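Local coordinates for protein peptidyl-prolyl cis-trans isomerase (Hirschia baltica, PDB 5EX2) that probably catalyses the cis-trans isomerisation of peptide bonds preceding proline, as a periplasmic folding helper of the cyclophilin family, at residues Tyr60-Phe65 against Pro210-Ala216; Phe172-Asp176 against Ala198-Ile203. All coordinates share one frame; numbering follows the deposited sequence.

Interaction 1: residues Tyr60-Phe65 against Pro210-Ala216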
ATOM      1  N   TYR A  60      16.797   6.311   4.253  1.00  8.54           N
ATOM      2  CA  TYR A  60      16.416   4.917   4.131  1.00  9.23           C
ATOM      3  C   TYR A  60      17.475   4.094   3.427  1.00 11.85           C
ATOM      4  O   TYR A  60      17.485   2.862   3.509  1.00 10.00           O
ATOM      5  CB  TYR A  60      15.116   4.755   3.356  1.00 10.51           C
ATOM      6  CG  TYR A  60      13.843   4.856   4.154  1.00  9.29           C
ATOM      7  CD1 TYR A  60      13.740   4.343   5.444  1.00 10.11           C
ATOM      8  CD2 TYR A  60      12.722   5.449   3.601  1.00 11.17           C
ATOM      9  CE1 TYR A  60      12.535   4.430   6.159  1.00  9.79           C
ATOM     10  CE2 TYR A  60      11.530   5.541   4.294  1.00 13.12           C
ATOM     11  CZ  TYR A  60      11.433   5.032   5.567  1.00 11.09           C
ATOM     12  OH  TYR A  60      10.224   5.130   6.235  1.00 12.17           O
ATOM     13  N   SER A  61      18.348   4.757   2.687  1.00 10.03           N
ATOM     14  CA  SER A  61      19.288   4.017   1.881  1.00 11.09           C
ATOM     15  C   SER A  61      20.225   3.242   2.775  1.00 11.34           C
ATOM     16  O   SER A  61      20.798   3.779   3.725  1.00 13.01           O
ATOM     17  CB  SER A  61      20.047   4.943   0.945  1.00 14.78           C
ATOM     18  OG  SER A  61      19.121   5.474   0.018  1.00 22.26           O
ATOM     19  N   GLY A  62      20.341   1.952   2.494  1.00 10.06           N
ATOM     20  CA  GLY A  62      21.167   1.075   3.300  1.00 11.12           C
ATOM     21  C   GLY A  62      20.505   0.464   4.517  1.00 10.56           C
ATOM     22  O   GLY A  62      21.132  -0.307   5.229  1.00 11.62           O
ATOM     23  N   THR A  63      19.260   0.811   4.791  1.00  9.05           N
ATOM     24  CA  THR A  63      18.609   0.200   5.943  1.00 10.19           C
ATOM     25  C   THR A  63      18.281  -1.265   5.658  1.00  9.84           C
ATOM     26  O   THR A  63      17.954  -1.656   4.542  1.00 10.16           O
ATOM     27  CB  THR A  63      17.331   0.945   6.355  1.00  9.18           C
ATOM     28  OG1 THR A  63      16.445   1.058   5.243  1.00  9.72           O
ATOM     29  CG2 THR A  63      17.655   2.339   6.904  1.00 12.74           C
ATOM     30  N   LYS A  64      18.368  -2.078   6.698  1.00 10.35           N
ATOM     31  CA  LYS A  64      18.217  -3.512   6.545  1.00  9.48           C
ATOM     32  C   LYS A  64      16.751  -3.911   6.573  1.00 11.30           C
ATOM     33  O   LYS A  64      15.915  -3.192   7.116  1.00 11.84           O
ATOM     34  CB  LYS A  64      18.937  -4.253   7.661  1.00 12.67           C
ATOM     35  CG  LYS A  64      20.401  -3.913   7.797  1.00 14.83           C
ATOM     36  CD  LYS A  64      21.201  -4.291   6.581  1.00 21.81           C
ATOM     37  CE  LYS A  64      22.695  -4.079   6.829  1.00 34.43           C
ATOM     38  NZ  LYS A  64      23.201  -4.894   7.970  1.00 40.23           N
ATOM     39  N   PHE A  65      16.444  -5.074   6.025  1.00  8.65           N
ATOM     40  CA  PHE A  65      15.189  -5.744   6.342  1.00  8.04           C
ATOM     41  C   PHE A  65      15.503  -6.667   7.496  1.00  7.63           C
ATOM     42  O   PHE A  65      15.841  -7.842   7.323  1.00  8.96           O
ATOM     43  CB  PHE A  65      14.634  -6.476   5.131  1.00  7.90           C
ATOM     44  CG  PHE A  65      14.078  -5.547   4.129  1.00  9.62           C
ATOM     45  CD1 PHE A  65      12.812  -5.026   4.300  1.00 10.09           C
ATOM     46  CD2 PHE A  65      14.820  -5.148   3.040  1.00  9.08           C
ATOM     47  CE1 PHE A  65      12.290  -4.128   3.391  1.00 10.70           C
ATOM     48  CE2 PHE A  65      14.301  -4.250   2.130  1.00 11.04           C
ATOM     49  CZ  PHE A  65      13.036  -3.744   2.307  1.00 11.34           C
ATOM     50  N   PRO A 210      20.954  -9.854   6.413  1.00 12.43           N
ATOM     51  CA  PRO A 210      19.659  -9.375   5.914  1.00  9.25           C
ATOM     52  C   PRO A 210      19.728  -8.778   4.527  1.00 11.40           C
ATOM     53  O   PRO A 210      20.781  -8.264   4.128  1.00 11.89           O
ATOM     54  CB  PRO A 210      19.266  -8.284   6.910  1.00 13.66           C
ATOM     55  CG  PRO A 210      20.128  -8.496   8.102  1.00 19.11           C
ATOM     56  CD  PRO A 210      21.374  -9.148   7.633  1.00 10.64           C
ATOM     57  N   ASP A 211      18.611  -8.830   3.818  1.00  9.08           N
ATOM     58  CA  ASP A 211      18.452  -8.012   2.621  1.00  9.47           C
ATOM     59  C   ASP A 211      18.414  -6.531   3.003  1.00  8.77           C
ATOM     60  O   ASP A 211      18.236  -6.190   4.185  1.00  9.99           O
ATOM     61  CB  ASP A 211      17.201  -8.441   1.859  1.00 11.33           C
ATOM     62  CG  ASP A 211      17.459  -9.649   1.000  1.00 14.08           C
ATOM     63  OD1 ASP A 211      18.384  -9.577   0.159  1.00 13.04           O
ATOM     64  OD2 ASP A 211      16.784 -10.676   1.188  1.00 11.24           O
ATOM     65  N   ILE A 212      18.623  -5.669   2.011  1.00  9.31           N
ATOM     66  CA  ILE A 212      18.841  -4.245   2.226  1.00  9.60           C
ATOM     67  C   ILE A 212      17.926  -3.448   1.323  1.00  9.52           C
ATOM     68  O   ILE A 212      17.721  -3.812   0.176  1.00  9.40           O
ATOM     69  CB  ILE A 212      20.310  -3.857   1.940  1.00 10.56           C
ATOM     70  CG1 ILE A 212      21.262  -4.708   2.789  1.00 13.29           C
ATOM     71  CG2 ILE A 212      20.546  -2.366   2.185  1.00 11.77           C
ATOM     72  CD1 ILE A 212      22.732  -4.542   2.439  1.00 20.58           C
ATOM     73  N   LEU A 213      17.410  -2.359   1.855  1.00  7.26           N
ATOM     74  CA  LEU A 213      16.771  -1.321   1.067  1.00  9.53           C
ATOM     75  C   LEU A 213      17.901  -0.445   0.578  1.00  8.29           C
ATOM     76  O   LEU A 213      18.405   0.393   1.307  1.00  8.15           O
ATOM     77  CB  LEU A 213      15.770  -0.533   1.905  1.00  8.18           C
ATOM     78  CG  LEU A 213      15.060   0.626   1.209  1.00  9.32           C
ATOM     79  CD1 LEU A 213      14.338   0.192  -0.054  1.00 11.32           C
ATOM     80  CD2 LEU A 213      14.080   1.239   2.189  1.00  9.59           C
ATOM     81  N   VAL A 214      18.311  -0.658  -0.661  1.00  8.14           N
ATOM     82  CA  VAL A 214      19.477   0.023  -1.206  1.00  9.29           C
ATOM     83  C   VAL A 214      19.218   1.511  -1.442  1.00  8.37           C
ATOM     84  O   VAL A 214      20.079   2.363  -1.187  1.00  9.16           O
ATOM     85  CB  VAL A 214      19.914  -0.642  -2.524  1.00  9.63           C
ATOM     86  CG1 VAL A 214      21.078   0.105  -3.154  1.00  8.05           C
ATOM     87  CG2 VAL A 214      20.258  -2.097  -2.311  1.00  8.91           C
ATOM     88  N   SER A 215      18.035   1.820  -1.961  1.00  8.43           N
ATOM     89  CA  SER A 215      17.664   3.208  -2.201  1.00  9.13           C
ATOM     90  C   SER A 215      16.157   3.362  -2.230  1.00  8.86           C
ATOM     91  O   SER A 215      15.432   2.418  -2.502  1.00  9.28           O
ATOM     92  CB  SER A 215      18.259   3.710  -3.519  1.00 11.75           C
ATOM     93  OG  SER A 215      17.658   3.055  -4.624  1.00 10.55           O
ATOM     94  N   ALA A 216      15.710   4.576  -1.952  1.00  9.60           N
ATOM     95  CA  ALA A 216      14.317   4.952  -2.055  1.00  9.44           C
ATOM     96  C   ALA A 216      14.245   6.280  -2.788  1.00  9.84           C
ATOM     97  O   ALA A 216      15.025   7.194  -2.512  1.00 11.06           O
ATOM     98  CB  ALA A 216      13.681   5.049  -0.677  1.00  9.27           C
TER
HETATM   99  O   HOH W   1      16.143  -9.664   5.138  1.00  9.00           O
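Pro-210 meets Phe-65 through its ring, Pro-210 CB lying 3.5 Å from Phe-65 O. Next, Asp-211 O accepts from Phe-65 N at 2.8 Å in an almost straight bond (177°), and a water bridges Asp-211 N to Phe-65 O. Ile-212 and Lys-64 form a non-hydrogen-bonded antiparallel pair with side chains alongside each other, Lys-64 CD 3.8 Å from Ile-212 CG1. Leu-213 N donates to Thr-63 O at 2.8 Å, and Leu-213 O takes a more bent bond (140°) from Gly-62 N at 2.8 Å. Phe-65 CE2 lies 3.6 Å from Leu-213 N, and the ring also meets Leu-213 CB. Leu-213 holds CG opposite its own nitrogen (chi1 178°), which carries CD2 to within 3.8 Å of Tyr-60 CB. Thr-63 OG1 donates to a lone pair of Tyr-60 O at 2.7 Å, reinforcing the backbone bond of the type II turn 60-63. A valine here has no hydroxyl to give Tyr-60 O its second donor, and the turn would probably be less firmly fixed. Ser-61 CB rests against Val-214 O, and its OG lies near Ser-215 CA; Ala-216 CB approaches Tyr-60 CB. The contact helps close the cyclophilin beta barrel: strand 212-218 lies between 63-69 and 25-30, Val-214 and Ser-215 forming a classic beta bulge opposite Glu-29. Tyr-60 and Ala-216 pack on helix 45-57, Phe-65 and Leu-213 on Phe-171 of strand 171-174.

Interaction 2: residues Phe172-Asp176 against Ala198-Ile203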
ATOM      1  N   PHE A 172       6.584  -1.966   7.336  0.62 10.56           N
ATOM      2  CA  PHE A 172       6.616  -3.344   6.910  0.62  9.45           C
ATOM      3  C   PHE A 172       5.816  -3.558   5.642  0.62  9.17           C
ATOM      4  O   PHE A 172       4.790  -2.914   5.366  0.62  6.82           O
ATOM      5  CB  PHE A 172       6.210  -4.297   8.023  0.62  7.67           C
ATOM      6  CG  PHE A 172       4.925  -3.984   8.673  0.62  7.11           C
ATOM      7  CD1 PHE A 172       4.855  -3.033   9.672  0.62 15.33           C
ATOM      8  CD2 PHE A 172       3.793  -4.690   8.339  0.62  9.91           C
ATOM      9  CE1 PHE A 172       3.669  -2.775  10.309  0.62  9.07           C
ATOM     10  CE2 PHE A 172       2.605  -4.437   8.972  0.62 10.00           C
ATOM     11  CZ  PHE A 172       2.539  -3.473   9.958  0.62 13.79           C
ATOM     12  N   LEU A 173       6.355  -4.489   4.876  1.00  8.47           N
ATOM     13  CA  LEU A 173       5.804  -4.933   3.600  1.00  8.14           C
ATOM     14  C   LEU A 173       5.016  -6.202   3.840  1.00  8.70           C
ATOM     15  O   LEU A 173       5.578  -7.208   4.294  1.00  8.26           O
ATOM     16  CB  LEU A 173       6.917  -5.205   2.594  1.00  9.01           C
ATOM     17  CG  LEU A 173       7.926  -4.081   2.397  1.00  9.75           C
ATOM     18  CD1 LEU A 173       8.998  -4.535   1.409  1.00  9.48           C
ATOM     19  CD2 LEU A 173       7.265  -2.800   1.895  1.00 11.09           C
ATOM     20  N   MET A 174       3.713  -6.173   3.597  1.00  8.13           N
ATOM     21  CA  MET A 174       2.888  -7.339   3.877  1.00  8.07           C
ATOM     22  C   MET A 174       3.102  -8.442   2.861  1.00  8.21           C
ATOM     23  O   MET A 174       2.895  -8.254   1.672  1.00  8.70           O
ATOM     24  CB  MET A 174       1.405  -6.977   3.919  1.00  9.92           C
ATOM     25  CG  MET A 174       1.019  -5.988   4.990  1.00  9.54           C
ATOM     26  SD  MET A 174       1.564  -6.463   6.635  1.00 11.53           S
ATOM     27  CE  MET A 174       0.951  -8.128   6.737  1.00 13.51           C
ATOM     28  N   ARG A 175       3.538  -9.590   3.339  1.00  8.64           N
ATOM     29  CA  ARG A 175       3.789 -10.750   2.492  1.00  9.51           C
ATOM     30  C   ARG A 175       2.578 -11.665   2.405  1.00  9.46           C
ATOM     31  O   ARG A 175       2.451 -12.433   1.457  1.00 12.17           O
ATOM     32  CB  ARG A 175       4.991 -11.540   3.003  1.00 10.47           C
ATOM     33  CG  ARG A 175       6.300 -10.803   2.831  1.00 10.27           C
ATOM     34  CD  ARG A 175       7.433 -11.360   3.655  1.00 10.57           C
ATOM     35  NE  ARG A 175       7.793 -12.765   3.466  1.00 10.71           N
ATOM     36  CZ  ARG A 175       9.029 -13.202   3.190  1.00  9.19           C
ATOM     37  NH1 ARG A 175      10.020 -12.356   2.887  1.00  9.49           N
ATOM     38  NH2 ARG A 175       9.265 -14.508   3.153  1.00 11.86           N
ATOM     39  N   ASP A 176       1.685 -11.583   3.388  1.00  9.51           N
ATOM     40  CA  ASP A 176       0.495 -12.433   3.451  1.00 10.68           C
ATOM     41  C   ASP A 176      -0.562 -11.722   4.276  1.00  8.58           C
ATOM     42  O   ASP A 176      -0.255 -10.864   5.118  1.00 10.38           O
ATOM     43  CB  ASP A 176       0.823 -13.801   4.051  1.00 13.33           C
ATOM     44  CG  ASP A 176      -0.341 -14.771   3.956  1.00 26.75           C
ATOM     45  OD1 ASP A 176      -0.672 -15.187   2.829  1.00 28.35           O
ATOM     46  OD2 ASP A 176      -0.928 -15.119   5.006  1.00 34.47           O
ATOM     47  N   ALA A 198       9.118  -8.723  -2.123  1.00  8.52           N
ATOM     48  CA  ALA A 198       8.938  -8.674  -0.672  1.00 10.33           C
ATOM     49  C   ALA A 198       8.902 -10.078  -0.090  1.00  7.98           C
ATOM     50  O   ALA A 198       9.429 -10.330   0.999  1.00  9.70           O
ATOM     51  CB  ALA A 198       7.658  -7.912  -0.322  1.00 10.99           C
ATOM     52  N   LYS A 199       8.219 -10.988  -0.782  1.00 10.26           N
ATOM     53  CA  LYS A 199       8.112 -12.374  -0.338  1.00 10.01           C
ATOM     54  C   LYS A 199       9.421 -13.137  -0.452  1.00  9.79           C
ATOM     55  O   LYS A 199       9.532 -14.241   0.058  1.00 10.11           O
ATOM     56  CB  LYS A 199       7.028 -13.113  -1.125  1.00 10.08           C
ATOM     57  CG  LYS A 199       5.619 -12.701  -0.815  1.00 13.66           C
ATOM     58  CD  LYS A 199       4.689 -13.559  -1.676  1.00 18.96           C
ATOM     59  CE  LYS A 199       3.227 -13.377  -1.411  1.00 25.92           C
ATOM     60  NZ  LYS A 199       2.455 -14.194  -2.404  1.00 21.57           N
ATOM     61  N   SER A 200      10.414 -12.565  -1.120  1.00  8.87           N
ATOM     62  CA  SER A 200      11.701 -13.236  -1.290  1.00 12.53           C
ATOM     63  C   SER A 200      12.756 -12.695  -0.325  1.00 12.06           C
ATOM     64  O   SER A 200      13.867 -13.221  -0.279  1.00 11.15           O
ATOM     65  CB  SER A 200      12.201 -13.100  -2.737  1.00 11.22           C
ATOM     66  OG  SER A 200      12.666 -11.792  -3.022  1.00 12.24           O
ATOM     67  N   LEU A 201      12.454 -11.616   0.396  1.00  9.48           N
ATOM     68  CA  LEU A 201      13.429 -11.058   1.336  1.00 10.47           C
ATOM     69  C   LEU A 201      13.783 -12.103   2.391  1.00  9.28           C
ATOM     70  O   LEU A 201      12.922 -12.875   2.822  1.00  9.76           O
ATOM     71  CB  LEU A 201      12.894  -9.776   1.974  1.00  9.08           C
ATOM     72  CG  LEU A 201      12.642  -8.623   0.992  1.00  8.42           C
ATOM     73  CD1 LEU A 201      11.857  -7.522   1.613  1.00  9.62           C
ATOM     74  CD2 LEU A 201      13.962  -8.063   0.494  1.00  8.44           C
ATOM     75  N   THR A 202      15.056 -12.124   2.780  1.00 10.41           N
ATOM     76  CA  THR A 202      15.578 -13.169   3.643  1.00  9.05           C
ATOM     77  C   THR A 202      14.905 -13.144   5.016  1.00 10.01           C
ATOM     78  O   THR A 202      14.831 -12.102   5.677  1.00  9.97           O
ATOM     79  CB  THR A 202      17.094 -13.021   3.779  1.00 11.35           C
ATOM     80  OG1 THR A 202      17.688 -13.145   2.479  1.00 13.91           O
ATOM     81  CG2 THR A 202      17.673 -14.092   4.653  1.00 10.02           C
ATOM     82  N   ILE A 203      14.429 -14.311   5.412  1.00 10.94           N
ATOM     83  CA  ILE A 203      13.713 -14.512   6.654  1.00 10.67           C
ATOM     84  C   ILE A 203      14.658 -14.493   7.836  1.00 12.66           C
ATOM     85  O   ILE A 203      15.743 -15.054   7.762  1.00 12.33           O
ATOM     86  CB  ILE A 203      12.966 -15.871   6.597  1.00 12.11           C
ATOM     87  CG1 ILE A 203      11.842 -15.813   5.566  1.00 13.58           C
ATOM     88  CG2 ILE A 203      12.423 -16.307   7.964  1.00 16.56           C
ATOM     89  CD1 ILE A 203      11.447 -17.172   5.015  1.00 17.53           C
TER
HETATM   90  O   HOH W   2      11.726 -15.342   1.941  1.00 14.03           O
HETATM   91  O   HOH W   3       0.553 -14.034  -0.025  1.00 38.09           O
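A bend at chi3 (58°), after an extended chi2, swings the Arg-175 guanidinium over the turn 198-201, while Lys-199, extended beyond CG, runs back past the Arg-175 carbonyl. The guanidinium is gripped by backbone oxygens. Arg-175 NH1 donates to Leu-201 O at 2.9 Å, with an angle of 157° at the hydrogen and the acceptor only 12° out of the guanidinium plane. The same nitrogen makes a weak, strongly bent bond to Ala-198 O at 2.8 Å. Lys-199 O stands over one face, 3.1 Å from Arg-175 NH2, where the angle is too poor for a hydrogen bond; the contact is probably electrostatic. A water at the guanidinium edge accepts from Arg-175 NH2 and donates to Leu-201 O, which therefore serves two donors. Ile-203 CG1 makes van der Waals contact with Arg-175 NH2 at 3.8 Å. A bound magnesium ion lies about 3 Å from the Arg-175 side chain at nearest atoms, and the carbonyls of the type I turn 198-201 would help to offset the buried arginine charge. Lys-199 CE comes to 3.1 Å from Arg-175 O, and another water donates to that oxygen while bonding weakly to Lys-199 NZ and Asp-176 OD1. Separately, Leu-173 CD1 packs 4.0 Å from Ala-198 CB and 4.1 Å from Leu-201 CD1, the leucines crossing at about a right angle. The contact thus seats the segment following helix 195-198 against the end of barrel strand 171-174, which runs between strands 155-158 and 73-76; Leu-173 also touches Phe-65 of strand 63-69.

From the N terminus, the chain first passes 60-65, which waits for 210-216 to close the long loop of interaction 1. Inside that loop, 172-176 is met by 198-203 after a much shorter excursion, so interaction 2 is nested within interaction 1. Their centres lie 13 Å apart, and they touch directly: Asp-211 OD2 and Thr-202 N, 2.8 Å apart, form a probable hydrogen bond, and Phe-65 CD1 packs 3.8 Å from Leu-201 CD1. Both reach the same eight-stranded barrel. Interaction 1 joins two of its neighbouring strands, 63-69 and 212-218, whereas interaction 2 ties strand 171-174 to the connection leading from helix 195-198 towards strand 212-218.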